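Long-range contacts in bifunctional GH43-CE protein (Bacteroides eggerthii, PDB 6MLY), which joins a family 43 glycoside hydrolase, probably acting on xylan-type chains, to a carbohydrate esterase in one bifunctional chain: residues I598-K602 / L636-N641; I718-K723 / A750-R756; F728-H732 / S744-S748; E759-V763 / T777-M781. All coordinates share one frame; numbering follows the deposited sequence.

Interaction 1 of 4, residues I598-K602 / L636-N641; sequences INDVK and LAGTTN. With NA (sodium ion), chain H.
Lys602 NZ meets the hydroxyl of Thr640, which itself leans on the carbonyl of Leu636, the one flat group engaged here. Thr640 OG1 donates to Leu636 O, tilted 17° from the carbonyl plane, with a C=O...donor angle of 143°. Having given its proton there, the same hydroxyl accepts from the ammonium of Lys602, with NZ 2.9 Å from Thr640 OG1. With chi1 at 60°, OG1 lies between the backbone N and the carbonyl carbon, from where it reaches both Leu636 O and the lysine. The lysine chain runs nearly straight and bends only at its last torsion to bring NZ in. With the carbonyls at the end of the helix close by (Lys602 NZ to Ala637 O is 3.8 Å), the helix end is likely to ease the burial of this charge. A valine in place of Thr640 would probably leave the buried ammonium without this acceptor and Leu636 O without this donor. The pair ties helix 596-610 to the C-terminal end of helix 629-639 in the alpha/beta-hydrolase esterase domain, the latter starting at a probable nucleophile elbow. Beyond the polar link the helices pack through aliphatic carbons. Ile598 CG1 lies 3.9 Å from Leu636 CD2, the two side chains crossing at about a right angle, while Ile598 CD1 rests 4.1 Å from Ala637 CB. Val601 CG1 touches that same methyl. The neighbouring Thr639 O binds the sodium ion at 2.4 Å, along with ligands from Tyr720, Asp722 and Asp725.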
loop_
_atom_site.group_PDB
_atom_site.type_symbol
_atom_site.label_atom_id
_atom_site.label_comp_id
_atom_site.label_asym_id
_atom_site.label_seq_id
_atom_site.Cartn_x
_atom_site.Cartn_y
_atom_site.Cartn_z
ATOM N N ILE A 598 -7.122 -25.247 15.595
ATOM C CA ILE A 598 -8.128 -24.714 16.530
ATOM C C ILE A 598 -7.434 -23.766 17.521
ATOM O O ILE A 598 -8.005 -22.741 17.907
ATOM C CB ILE A 598 -8.936 -25.848 17.218
ATOM C CG1 ILE A 598 -10.077 -25.301 18.082
ATOM C CG2 ILE A 598 -8.044 -26.788 18.021
ATOM C CD1 ILE A 598 -11.097 -24.478 17.332
ATOM N N ASN A 599 -6.194 -24.114 17.899
ATOM C CA ASN A 599 -5.286 -23.272 18.711
ATOM C C ASN A 599 -5.127 -21.877 18.086
ATOM O O ASN A 599 -5.006 -20.881 18.807
ATOM C CB ASN A 599 -3.906 -23.918 18.879
ATOM C CG ASN A 599 -3.873 -25.036 19.899
ATOM O OD1 ASN A 599 -4.905 -25.437 20.434
ATOM N ND2 ASN A 599 -2.685 -25.550 20.175
ATOM N N ASP A 600 -5.117 -21.816 16.751
ATOM C CA ASP A 600 -4.951 -20.566 16.033
ATOM C C ASP A 600 -6.248 -19.755 16.112
ATOM O O ASP A 600 -6.216 -18.561 16.404
ATOM C CB ASP A 600 -4.507 -20.802 14.586
ATOM C CG ASP A 600 -3.051 -21.220 14.439
ATOM O OD1 ASP A 600 -2.324 -21.225 15.458
ATOM O OD2 ASP A 600 -2.655 -21.555 13.307
ATOM N N VAL A 601 -7.378 -20.415 15.850
ATOM C CA VAL A 601 -8.686 -19.758 15.837
ATOM C C VAL A 601 -8.904 -19.059 17.183
ATOM O O VAL A 601 -9.229 -17.873 17.227
ATOM C CB VAL A 601 -9.818 -20.755 15.529
ATOM C CG1 VAL A 601 -11.195 -20.139 15.737
ATOM C CG2 VAL A 601 -9.687 -21.301 14.118
ATOM N N LYS A 602 -8.698 -19.808 18.269
ATOM C CA LYS A 602 -8.908 -19.306 19.614
ATOM C C LYS A 602 -7.953 -18.139 19.899
ATOM O O LYS A 602 -8.321 -17.229 20.635
ATOM C CB LYS A 602 -8.771 -20.447 20.628
ATOM C CG LYS A 602 -9.902 -21.461 20.576
ATOM C CD LYS A 602 -10.017 -22.335 21.809
ATOM C CE LYS A 602 -11.157 -23.332 21.755
ATOM N NZ LYS A 602 -12.479 -22.664 21.699
ATOM N N LEU A 636 -16.191 -26.263 15.841
ATOM C CA LEU A 636 -15.371 -26.794 16.941
ATOM C C LEU A 636 -15.070 -25.680 17.950
ATOM O O LEU A 636 -14.982 -25.939 19.146
ATOM C CB LEU A 636 -14.079 -27.385 16.361
ATOM C CG LEU A 636 -13.184 -28.137 17.344
ATOM C CD1 LEU A 636 -13.857 -29.415 17.816
ATOM C CD2 LEU A 636 -11.837 -28.458 16.718
ATOM N N ALA A 637 -14.903 -24.448 17.443
ATOM C CA ALA A 637 -14.778 -23.242 18.260
ATOM C C ALA A 637 -16.073 -22.999 19.044
ATOM O O ALA A 637 -16.025 -22.665 20.221
ATOM C CB ALA A 637 -14.444 -22.063 17.384
ATOM N N GLY A 638 -17.219 -23.174 18.371
ATOM C CA GLY A 638 -18.566 -23.017 18.952
ATOM C C GLY A 638 -18.819 -23.914 20.158
ATOM O O GLY A 638 -19.344 -23.458 21.179
ATOM N N THR A 639 -18.438 -25.191 20.057
ATOM C CA THR A 639 -18.803 -26.163 21.085
ATOM C C THR A 639 -17.770 -26.181 22.224
ATOM O O THR A 639 -18.044 -26.776 23.276
ATOM C CB THR A 639 -19.048 -27.563 20.498
ATOM O OG1 THR A 639 -17.845 -28.091 19.945
ATOM C CG2 THR A 639 -20.118 -27.574 19.429
ATOM N N THR A 640 -16.619 -25.518 22.044
ATOM C CA THR A 640 -15.509 -25.634 23.011
ATOM C C THR A 640 -15.302 -24.335 23.810
ATOM O O THR A 640 -14.297 -24.195 24.504
ATOM C CB THR A 640 -14.230 -26.114 22.314
ATOM O OG1 THR A 640 -13.871 -25.176 21.300
ATOM C CG2 THR A 640 -14.397 -27.497 21.721
ATOM N N ASN A 641 -16.282 -23.424 23.760
ATOM C CA ASN A 641 -16.357 -22.287 24.677
ATOM C C ASN A 641 -16.025 -22.748 26.100
ATOM O O ASN A 641 -16.799 -23.464 26.718
ATOM C CB ASN A 641 -17.743 -21.632 24.674
ATOM C CG ASN A 641 -17.927 -20.606 23.574
ATOM O OD1 ASN A 641 -16.960 -20.156 22.961
ATOM N ND2 ASN A 641 -19.165 -20.209 23.333
HETATM NA NA NA H . -19.247 -27.314 25.299
#

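Interaction 2 of 4, residues I718-K723 / A750-R756; sequences ITYIDK and ALRAQGR. With NA (sodium ion), chain H.
Ile721 drives its CD1 methyl against Ala750 and Leu751, where helix 741-752 ends in a Schellman motif, joining the sodium-binding loop to the helix terminus. In that motif Gly755, with positive phi, is the C-prime residue: Arg756 N bonds to Leu751 O, and Gly755 N makes a weak bond to Arg752 O. Gln754 N also reaches Leu751 O, from the opposite face of the carbonyl to Arg756 N.

The apolar part centres on Ala750 CB, met by Ile721 CD1 and, at 3.9 Å, by Ile718 CG1. Ile721 CD1 also lies 3.9 Å from Leu751 CD2, the side chains crossing at about a right angle. Farther out, Lys723 crosses Gln754 at a slant, CD near Gln754 CB.

Two metal ligands come from the loop: Tyr720 O at 2.3 Å and Asp722 OD1 at 2.5 Å from the sodium ion, with Thr639 and Asp725 completing the site.

The polar part belongs to Arg756, whose NH1 bonds to the backbone O of Asp725. Its chain bends twice, laying the guanidinium flat under Lys723 O, which is not hydrogen-bonded to it. Arg756 NE donates to Gln754 O at 3.3 Å, that oxygen near the guanidinium plane but NE above the carbonyl plane.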
loop_
_atom_site.group_PDB
_atom_site.type_symbol
_atom_site.label_atom_id
_atom_site.label_comp_id
_atom_site.label_asym_id
_atom_site.label_seq_id
_atom_site.Cartn_x
_atom_site.Cartn_y
_atom_site.Cartn_z
ATOM N N ILE A 718 -19.104 -32.315 17.729
ATOM C CA ILE A 718 -20.241 -32.969 18.415
ATOM C C ILE A 718 -19.848 -33.319 19.860
ATOM O O ILE A 718 -20.624 -33.105 20.781
ATOM C CB ILE A 718 -20.750 -34.202 17.627
ATOM C CG1 ILE A 718 -21.530 -33.789 16.374
ATOM C CG2 ILE A 718 -21.567 -35.124 18.519
ATOM C CD1 ILE A 718 -22.029 -34.947 15.528
ATOM N N THR A 719 -18.632 -33.841 20.040
ATOM C CA THR A 719 -18.091 -34.244 21.340
ATOM C C THR A 719 -18.424 -33.222 22.441
ATOM O O THR A 719 -18.721 -33.619 23.561
ATOM C CB THR A 719 -16.572 -34.447 21.246
ATOM O OG1 THR A 719 -16.346 -35.431 20.236
ATOM C CG2 THR A 719 -15.926 -34.887 22.543
ATOM N N TYR A 720 -18.373 -31.924 22.122
ATOM C CA TYR A 720 -18.298 -30.856 23.130
ATOM C C TYR A 720 -19.613 -30.067 23.238
ATOM O O TYR A 720 -19.616 -28.972 23.810
ATOM C CB TYR A 720 -17.134 -29.916 22.788
ATOM C CG TYR A 720 -15.822 -30.607 22.497
ATOM C CD1 TYR A 720 -14.965 -30.971 23.524
ATOM C CD2 TYR A 720 -15.437 -30.907 21.200
ATOM C CE1 TYR A 720 -13.769 -31.622 23.272
ATOM C CE2 TYR A 720 -14.242 -31.553 20.931
ATOM C CZ TYR A 720 -13.403 -31.912 21.972
ATOM O OH TYR A 720 -12.223 -32.549 21.731
ATOM N N ILE A 721 -20.719 -30.612 22.708
ATOM C CA ILE A 721 -22.029 -29.922 22.701
ATOM C C ILE A 721 -22.672 -30.004 24.094
ATOM O O ILE A 721 -22.731 -31.071 24.708
ATOM C CB ILE A 721 -22.989 -30.507 21.645
ATOM C CG1 ILE A 721 -22.421 -30.439 20.228
ATOM C CG2 ILE A 721 -24.345 -29.821 21.731
ATOM C CD1 ILE A 721 -23.249 -31.200 19.210
ATOM N N ASP A 722 -23.218 -28.872 24.548
ATOM C CA ASP A 722 -23.941 -28.786 25.802
ATOM C C ASP A 722 -25.004 -27.689 25.657
ATOM O O ASP A 722 -25.098 -27.058 24.610
ATOM C CB ASP A 722 -22.969 -28.579 26.968
ATOM C CG ASP A 722 -22.430 -27.167 27.085
ATOM O OD1 ASP A 722 -21.247 -26.951 26.722
ATOM O OD2 ASP A 722 -23.192 -26.298 27.549
ATOM N N LYS A 723 -25.778 -27.464 26.724
ATOM C CA LYS A 723 -26.981 -26.617 26.696
ATOM C C LYS A 723 -26.583 -25.134 26.578
ATOM O O LYS A 723 -27.338 -24.326 26.031
ATOM C CB LYS A 723 -27.842 -26.835 27.951
ATOM C CG LYS A 723 -27.888 -28.254 28.517
ATOM C CD LYS A 723 -28.632 -29.248 27.645
ATOM C CE LYS A 723 -28.482 -30.688 28.102
ATOM N NZ LYS A 723 -29.458 -31.589 27.443
ATOM N N ALA A 750 -27.388 -33.516 16.675
ATOM C CA ALA A 750 -26.700 -33.515 17.956
ATOM C C ALA A 750 -27.005 -32.206 18.698
ATOM O O ALA A 750 -27.303 -32.222 19.895
ATOM C CB ALA A 750 -25.222 -33.721 17.739
ATOM N N LEU A 751 -26.949 -31.092 17.957
ATOM C CA LEU A 751 -27.200 -29.742 18.472
ATOM C C LEU A 751 -28.658 -29.610 18.931
ATOM O O LEU A 751 -28.921 -29.342 20.105
ATOM C CB LEU A 751 -26.887 -28.716 17.375
ATOM C CG LEU A 751 -25.409 -28.526 17.036
ATOM C CD1 LEU A 751 -25.256 -27.830 15.694
ATOM C CD2 LEU A 751 -24.691 -27.744 18.127
ATOM N N ARG A 752 -29.600 -29.811 18.001
ATOM C CA ARG A 752 -31.029 -29.564 18.239
ATOM C C ARG A 752 -31.512 -30.309 19.486
ATOM O O ARG A 752 -32.442 -29.856 20.152
ATOM C CB ARG A 752 -31.868 -30.010 17.041
ATOM C CG ARG A 752 -33.329 -29.592 17.113
ATOM C CD ARG A 752 -34.064 -29.963 15.843
ATOM N NE ARG A 752 -34.117 -31.409 15.720
ATOM C CZ ARG A 752 -34.982 -32.185 16.373
ATOM N NH1 ARG A 752 -35.950 -31.635 17.086
ATOM N NH2 ARG A 752 -34.879 -33.503 16.303
ATOM N N ALA A 753 -30.877 -31.452 19.773
ATOM C CA ALA A 753 -31.179 -32.294 20.931
ATOM C C ALA A 753 -30.912 -31.536 22.234
ATOM O O ALA A 753 -31.504 -31.860 23.253
ATOM C CB ALA A 753 -30.367 -33.566 20.879
ATOM N N GLN A 754 -29.991 -30.561 22.194
ATOM C CA GLN A 754 -29.613 -29.778 23.369
ATOM C C GLN A 754 -29.965 -28.301 23.145
ATOM O O GLN A 754 -29.565 -27.447 23.920
ATOM C CB GLN A 754 -28.138 -30.040 23.686
ATOM C CG GLN A 754 -27.758 -31.512 23.548
ATOM C CD GLN A 754 -26.975 -32.072 24.710
ATOM O OE1 GLN A 754 -26.026 -31.467 25.205
ATOM N NE2 GLN A 754 -27.369 -33.261 25.144
ATOM N N GLY A 755 -30.742 -28.028 22.091
ATOM C CA GLY A 755 -31.457 -26.771 21.904
ATOM C C GLY A 755 -30.629 -25.721 21.189
ATOM O O GLY A 755 -31.010 -24.552 21.160
ATOM N N ARG A 756 -29.506 -26.148 20.600
ATOM C CA ARG A 756 -28.470 -25.246 20.087
ATOM C C ARG A 756 -28.780 -24.850 18.641
ATOM O O ARG A 756 -28.593 -23.702 18.270
ATOM C CB ARG A 756 -27.096 -25.910 20.194
ATOM C CG ARG A 756 -26.651 -26.185 21.623
ATOM C CD ARG A 756 -26.718 -24.944 22.496
ATOM N NE ARG A 756 -28.049 -24.706 23.042
ATOM C CZ ARG A 756 -28.525 -23.516 23.398
ATOM N NH1 ARG A 756 -27.783 -22.433 23.254
ATOM N NH2 ARG A 756 -29.744 -23.410 23.893
HETATM NA NA NA H . -19.247 -27.314 25.299
#

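Interaction 3 of 4, residues F728-H732 / S744-S748; sequences FIVIH and SIFFS
Strand 728-732 and helix 744-748 run nearly antiparallel, the axes of these short segments 8.8 Å apart at closest and at 161° to each other, with Val730 set opposite Ser744 (CA to CA 6.4 Å). Phe728, Val730 and His732, alternate residues along the strand, turn their side chains to the helix. Phe728 and Phe747 form an offset edge-to-face pair: the edge of Phe747 points to the face of Phe728, the centroids lie 5.4 Å apart and the planes stand at 84°. At that edge Phe747 CZ comes 3.7 Å from Phe728 CE2. CG of Phe747 is anti to its own backbone nitrogen (chi1 -175°), which carries the ring across to the strand. Val730 lies between the aromatic pair and the serine, with CG2 set obliquely against the Phe747 ring and CG1 against Ser744. The polar link lies one turn of the helix earlier, where His732 ND1 and Ser744 OG share a hydrogen bond of 2.9 Å, the hydroxyl lying in the imidazole plane at the ring edge. On its other nitrogen, NE2, the ring is bonded to Val739 O, so both ends of the imidazole are held. Were His732 a leucine, Ser744 OG and Val739 O would probably each lose this mate. Within the helix, Ser744 O takes both Ser748 N and Ser748 OG, the hydroxyl standing above the carbonyl plane. Strand 727-733, helix 741-752 and the parallel strand 757-763 make up a beta-alpha-beta crossover of the alpha/beta-hydrolase fold.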
loop_
_atom_site.group_PDB
_atom_site.type_symbol
_atom_site.label_atom_id
_atom_site.label_comp_id
_atom_site.label_asym_id
_atom_site.label_seq_id
_atom_site.Cartn_x
_atom_site.Cartn_y
_atom_site.Cartn_z
ATOM N N PHE A 728 -26.494 -22.221 16.694
ATOM C CA PHE A 728 -25.845 -22.567 15.430
ATOM C C PHE A 728 -26.823 -22.399 14.264
ATOM O O PHE A 728 -28.025 -22.456 14.447
ATOM C CB PHE A 728 -25.336 -24.008 15.466
ATOM C CG PHE A 728 -24.090 -24.198 16.289
ATOM C CD1 PHE A 728 -24.157 -24.257 17.670
ATOM C CD2 PHE A 728 -22.847 -24.302 15.681
ATOM C CE1 PHE A 728 -23.007 -24.424 18.426
ATOM C CE2 PHE A 728 -21.697 -24.458 16.439
ATOM C CZ PHE A 728 -21.779 -24.517 17.810
ATOM N N ILE A 729 -26.278 -22.193 13.064
ATOM C CA ILE A 729 -27.009 -22.391 11.821
ATOM C C ILE A 729 -26.114 -23.209 10.890
ATOM O O ILE A 729 -25.078 -22.724 10.463
ATOM C CB ILE A 729 -27.431 -21.052 11.183
ATOM C CG1 ILE A 729 -28.560 -20.389 11.976
ATOM C CG2 ILE A 729 -27.805 -21.242 9.718
ATOM C CD1 ILE A 729 -29.293 -19.297 11.226
ATOM N N VAL A 730 -26.522 -24.446 10.596
ATOM C CA VAL A 730 -25.785 -25.315 9.695
ATOM C C VAL A 730 -26.466 -25.258 8.326
ATOM O O VAL A 730 -27.691 -25.294 8.256
ATOM C CB VAL A 730 -25.710 -26.755 10.230
ATOM C CG1 VAL A 730 -24.913 -27.653 9.296
ATOM C CG2 VAL A 730 -25.134 -26.800 11.637
ATOM N N ILE A 731 -25.656 -25.165 7.264
ATOM C CA ILE A 731 -26.133 -25.048 5.875
ATOM C C ILE A 731 -25.329 -26.008 4.988
ATOM O O ILE A 731 -24.107 -26.091 5.118
ATOM C CB ILE A 731 -26.024 -23.593 5.375
ATOM C CG1 ILE A 731 -26.658 -22.599 6.355
ATOM C CG2 ILE A 731 -26.610 -23.466 3.975
ATOM C CD1 ILE A 731 -26.594 -21.153 5.904
ATOM N N HIS A 732 -26.017 -26.706 4.075
ATOM C CA HIS A 732 -25.401 -27.760 3.269
ATOM C C HIS A 732 -26.272 -28.105 2.057
ATOM O O HIS A 732 -27.478 -28.309 2.186
ATOM C CB HIS A 732 -25.159 -29.023 4.107
ATOM C CG HIS A 732 -24.002 -29.835 3.631
ATOM N ND1 HIS A 732 -22.997 -30.251 4.477
ATOM C CD2 HIS A 732 -23.667 -30.277 2.401
ATOM C CE1 HIS A 732 -22.100 -30.927 3.792
ATOM N NE2 HIS A 732 -22.486 -30.955 2.516
ATOM N N SER A 744 -23.388 -32.514 7.943
ATOM C CA SER A 744 -24.158 -31.401 8.490
ATOM C C SER A 744 -25.331 -31.917 9.340
ATOM O O SER A 744 -25.580 -31.376 10.419
ATOM C CB SER A 744 -24.626 -30.464 7.402
ATOM O OG SER A 744 -23.666 -29.440 7.171
ATOM N N ILE A 745 -26.018 -32.971 8.869
ATOM C CA ILE A 745 -27.240 -33.497 9.526
ATOM C C ILE A 745 -26.876 -34.178 10.854
ATOM O O ILE A 745 -27.541 -33.944 11.863
ATOM C CB ILE A 745 -28.040 -34.424 8.587
ATOM C CG1 ILE A 745 -28.466 -33.692 7.311
ATOM C CG2 ILE A 745 -29.237 -35.011 9.318
ATOM C CD1 ILE A 745 -28.972 -34.590 6.210
ATOM N N PHE A 746 -25.826 -35.009 10.849
ATOM C CA PHE A 746 -25.236 -35.543 12.083
ATOM C C PHE A 746 -25.082 -34.420 13.118
ATOM O O PHE A 746 -25.439 -34.587 14.278
ATOM C CB PHE A 746 -23.847 -36.150 11.849
ATOM C CG PHE A 746 -23.766 -37.382 10.978
ATOM C CD1 PHE A 746 -24.883 -38.159 10.705
ATOM C CD2 PHE A 746 -22.543 -37.784 10.457
ATOM C CE1 PHE A 746 -24.783 -39.290 9.909
ATOM C CE2 PHE A 746 -22.447 -38.920 9.664
ATOM C CZ PHE A 746 -23.568 -39.672 9.393
ATOM N N PHE A 747 -24.537 -33.282 12.679
ATOM C CA PHE A 747 -24.204 -32.163 13.552
ATOM C C PHE A 747 -25.485 -31.467 14.031
ATOM O O PHE A 747 -25.652 -31.233 15.221
ATOM C CB PHE A 747 -23.237 -31.212 12.833
ATOM C CG PHE A 747 -22.720 -30.057 13.658
ATOM C CD1 PHE A 747 -22.265 -30.249 14.953
ATOM C CD2 PHE A 747 -22.665 -28.778 13.128
ATOM C CE1 PHE A 747 -21.782 -29.185 15.702
ATOM C CE2 PHE A 747 -22.173 -27.716 13.874
ATOM C CZ PHE A 747 -21.736 -27.921 15.163
ATOM N N SER A 748 -26.385 -31.138 13.100
ATOM C CA SER A 748 -27.616 -30.418 13.441
ATOM C C SER A 748 -28.494 -31.235 14.403
ATOM O O SER A 748 -29.133 -30.652 15.274
ATOM C CB SER A 748 -28.382 -30.002 12.211
ATOM O OG SER A 748 -27.978 -30.747 11.078
#

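Interaction 4 of 4, residues E759-V763 / T777-M781; sequences EFISV and TLKKM
Lys780 NZ donates to Glu759 OE2 at 3.2 Å, a salt bridge that spans the outer side of the contact. It joins strand 757-763, a parallel strand at the end of the alpha/beta-hydrolase sheet, to helix 775-789 at the C-terminal end of the modelled chain. The axes of these short segments run almost antiparallel, at 167°, and come no nearer than 11.0 Å. Both partners are stretched: chi1 of -163° sends the glutamate chain away from its backbone N, and it stays extended beyond CG, as does the lysine. They cross at about a right angle, and the ammonium meets the carboxylate on its syn side, 24° out of the plane. The lysine chain also serves as an apolar surface, for its CD lies 3.6 Å from Ile761 CD1, the two side chains passing obliquely. Alternation along the strand divides its side chains between two helices. Glu759, Ile761 and Val763 turn to helix 775-789, whereas Phe760 packs on helix 741-752 across the sheet. Thr777 is the other side chain of the helix that makes contact. Its hydroxyl is bonded to Asn774 N, whereas its methyl faces the strand and is shared between two aliphatic residues: Thr777 CG2 lies 3.8 Å from Ile761 CG2 and 3.5 Å from Val763 CG2.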
loop_
_atom_site.group_PDB
_atom_site.type_symbol
_atom_site.label_atom_id
_atom_site.label_comp_id
_atom_site.label_asym_id
_atom_site.label_seq_id
_atom_site.Cartn_x
_atom_site.Cartn_y
_atom_site.Cartn_z
ATOM N N GLU A 759 -31.387 -23.343 13.112
ATOM C CA GLU A 759 -31.927 -23.676 11.808
ATOM C C GLU A 759 -30.935 -24.546 11.029
ATOM O O GLU A 759 -29.748 -24.237 10.972
ATOM C CB GLU A 759 -32.218 -22.384 11.046
ATOM C CG GLU A 759 -33.138 -22.557 9.854
ATOM C CD GLU A 759 -33.428 -21.255 9.127
ATOM O OE1 GLU A 759 -32.907 -20.198 9.567
ATOM O OE2 GLU A 759 -34.163 -21.294 8.121
ATOM N N PHE A 760 -31.445 -25.635 10.438
ATOM C CA PHE A 760 -30.737 -26.406 9.414
ATOM C C PHE A 760 -31.308 -26.032 8.039
ATOM O O PHE A 760 -32.529 -26.028 7.865
ATOM C CB PHE A 760 -30.854 -27.909 9.677
ATOM C CG PHE A 760 -30.392 -28.775 8.532
ATOM C CD1 PHE A 760 -29.054 -28.824 8.175
ATOM C CD2 PHE A 760 -31.293 -29.531 7.801
ATOM C CE1 PHE A 760 -28.630 -29.611 7.117
ATOM C CE2 PHE A 760 -30.866 -30.321 6.743
ATOM C CZ PHE A 760 -29.535 -30.363 6.405
ATOM N N ILE A 761 -30.419 -25.717 7.084
ATOM C CA ILE A 761 -30.810 -25.250 5.741
ATOM C C ILE A 761 -30.258 -26.205 4.678
ATOM O O ILE A 761 -29.052 -26.325 4.510
ATOM C CB ILE A 761 -30.347 -23.804 5.494
ATOM C CG1 ILE A 761 -30.893 -22.857 6.566
ATOM C CG2 ILE A 761 -30.730 -23.355 4.091
ATOM C CD1 ILE A 761 -30.403 -21.435 6.440
ATOM N N SER A 762 -31.178 -26.845 3.945
ATOM C CA SER A 762 -30.868 -27.863 2.957
ATOM C C SER A 762 -31.189 -27.327 1.556
ATOM O O SER A 762 -32.344 -27.369 1.123
ATOM C CB SER A 762 -31.625 -29.131 3.270
ATOM O OG SER A 762 -31.068 -30.240 2.584
ATOM N N VAL A 763 -30.161 -26.814 0.866
ATOM C CA VAL A 763 -30.305 -26.236 -0.478
ATOM C C VAL A 763 -30.464 -27.374 -1.489
ATOM O O VAL A 763 -29.586 -28.228 -1.598
ATOM C CB VAL A 763 -29.110 -25.323 -0.827
ATOM C CG1 VAL A 763 -29.159 -24.826 -2.264
ATOM C CG2 VAL A 763 -29.006 -24.143 0.130
ATOM N N THR A 777 -29.686 -17.924 1.308
ATOM C CA THR A 777 -28.842 -18.567 2.325
ATOM C C THR A 777 -27.952 -17.509 2.990
ATOM O O THR A 777 -27.819 -17.485 4.215
ATOM C CB THR A 777 -28.023 -19.727 1.737
ATOM O OG1 THR A 777 -27.747 -19.481 0.357
ATOM C CG2 THR A 777 -28.727 -21.059 1.857
ATOM N N LEU A 778 -27.365 -16.634 2.168
ATOM C CA LEU A 778 -26.510 -15.542 2.644
ATOM C C LEU A 778 -27.311 -14.643 3.597
ATOM O O LEU A 778 -26.869 -14.373 4.707
ATOM C CB LEU A 778 -25.980 -14.754 1.438
ATOM C CG LEU A 778 -24.726 -13.911 1.675
ATOM C CD1 LEU A 778 -23.493 -14.792 1.838
ATOM C CD2 LEU A 778 -24.521 -12.924 0.535
ATOM N N LYS A 779 -28.505 -14.225 3.163
ATOM C CA LYS A 779 -29.357 -13.288 3.909
ATOM C C LYS A 779 -29.736 -13.867 5.283
ATOM O O LYS A 779 -29.909 -13.113 6.245
ATOM C CB LYS A 779 -30.613 -12.952 3.097
ATOM C CG LYS A 779 -31.443 -11.784 3.621
ATOM C CD LYS A 779 -32.939 -11.991 3.472
ATOM C CE LYS A 779 -33.763 -10.819 3.965
ATOM N NZ LYS A 779 -33.675 -10.651 5.436
ATOM N N LYS A 780 -29.874 -15.195 5.374
ATOM C CA LYS A 780 -30.251 -15.840 6.628
ATOM C C LYS A 780 -29.079 -15.808 7.614
ATOM O O LYS A 780 -29.295 -15.714 8.818
ATOM C CB LYS A 780 -30.738 -17.269 6.385
ATOM C CG LYS A 780 -32.216 -17.370 6.035
ATOM C CD LYS A 780 -32.641 -18.756 5.643
ATOM C CE LYS A 780 -34.122 -18.856 5.358
ATOM N NZ LYS A 780 -34.510 -20.259 5.083
ATOM N N MET A 781 -27.851 -15.889 7.093
ATOM C CA MET A 781 -26.635 -15.776 7.907
ATOM C C MET A 781 -26.613 -14.413 8.612
ATOM O O MET A 781 -26.349 -14.328 9.815
ATOM C CB MET A 781 -25.376 -15.914 7.045
ATOM C CG MET A 781 -24.092 -15.900 7.849
ATOM S SD MET A 781 -22.626 -16.041 6.812
ATOM C CE MET A 781 -22.607 -14.408 6.070
#

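How the interactions relate
All four contacts belong to the esterase part of the chain. From the N terminus, interaction 1 comes first, closing the loop from helix 596-610 to the end of helix 629-639. Interaction 2 opens only at residue 718 and closes at 756; interaction 3 is nested inside that loop and uses the same helix, 741-752. Interaction 4 follows in series with the next strand and the last helix. None of the loops cross. Interactions 1 and 2 share the sodium ion. Interaction 3 touches both of these through Phe728, and meets interaction 4 where the neighbouring strands 727-733 and 757-763 pair in the sheet.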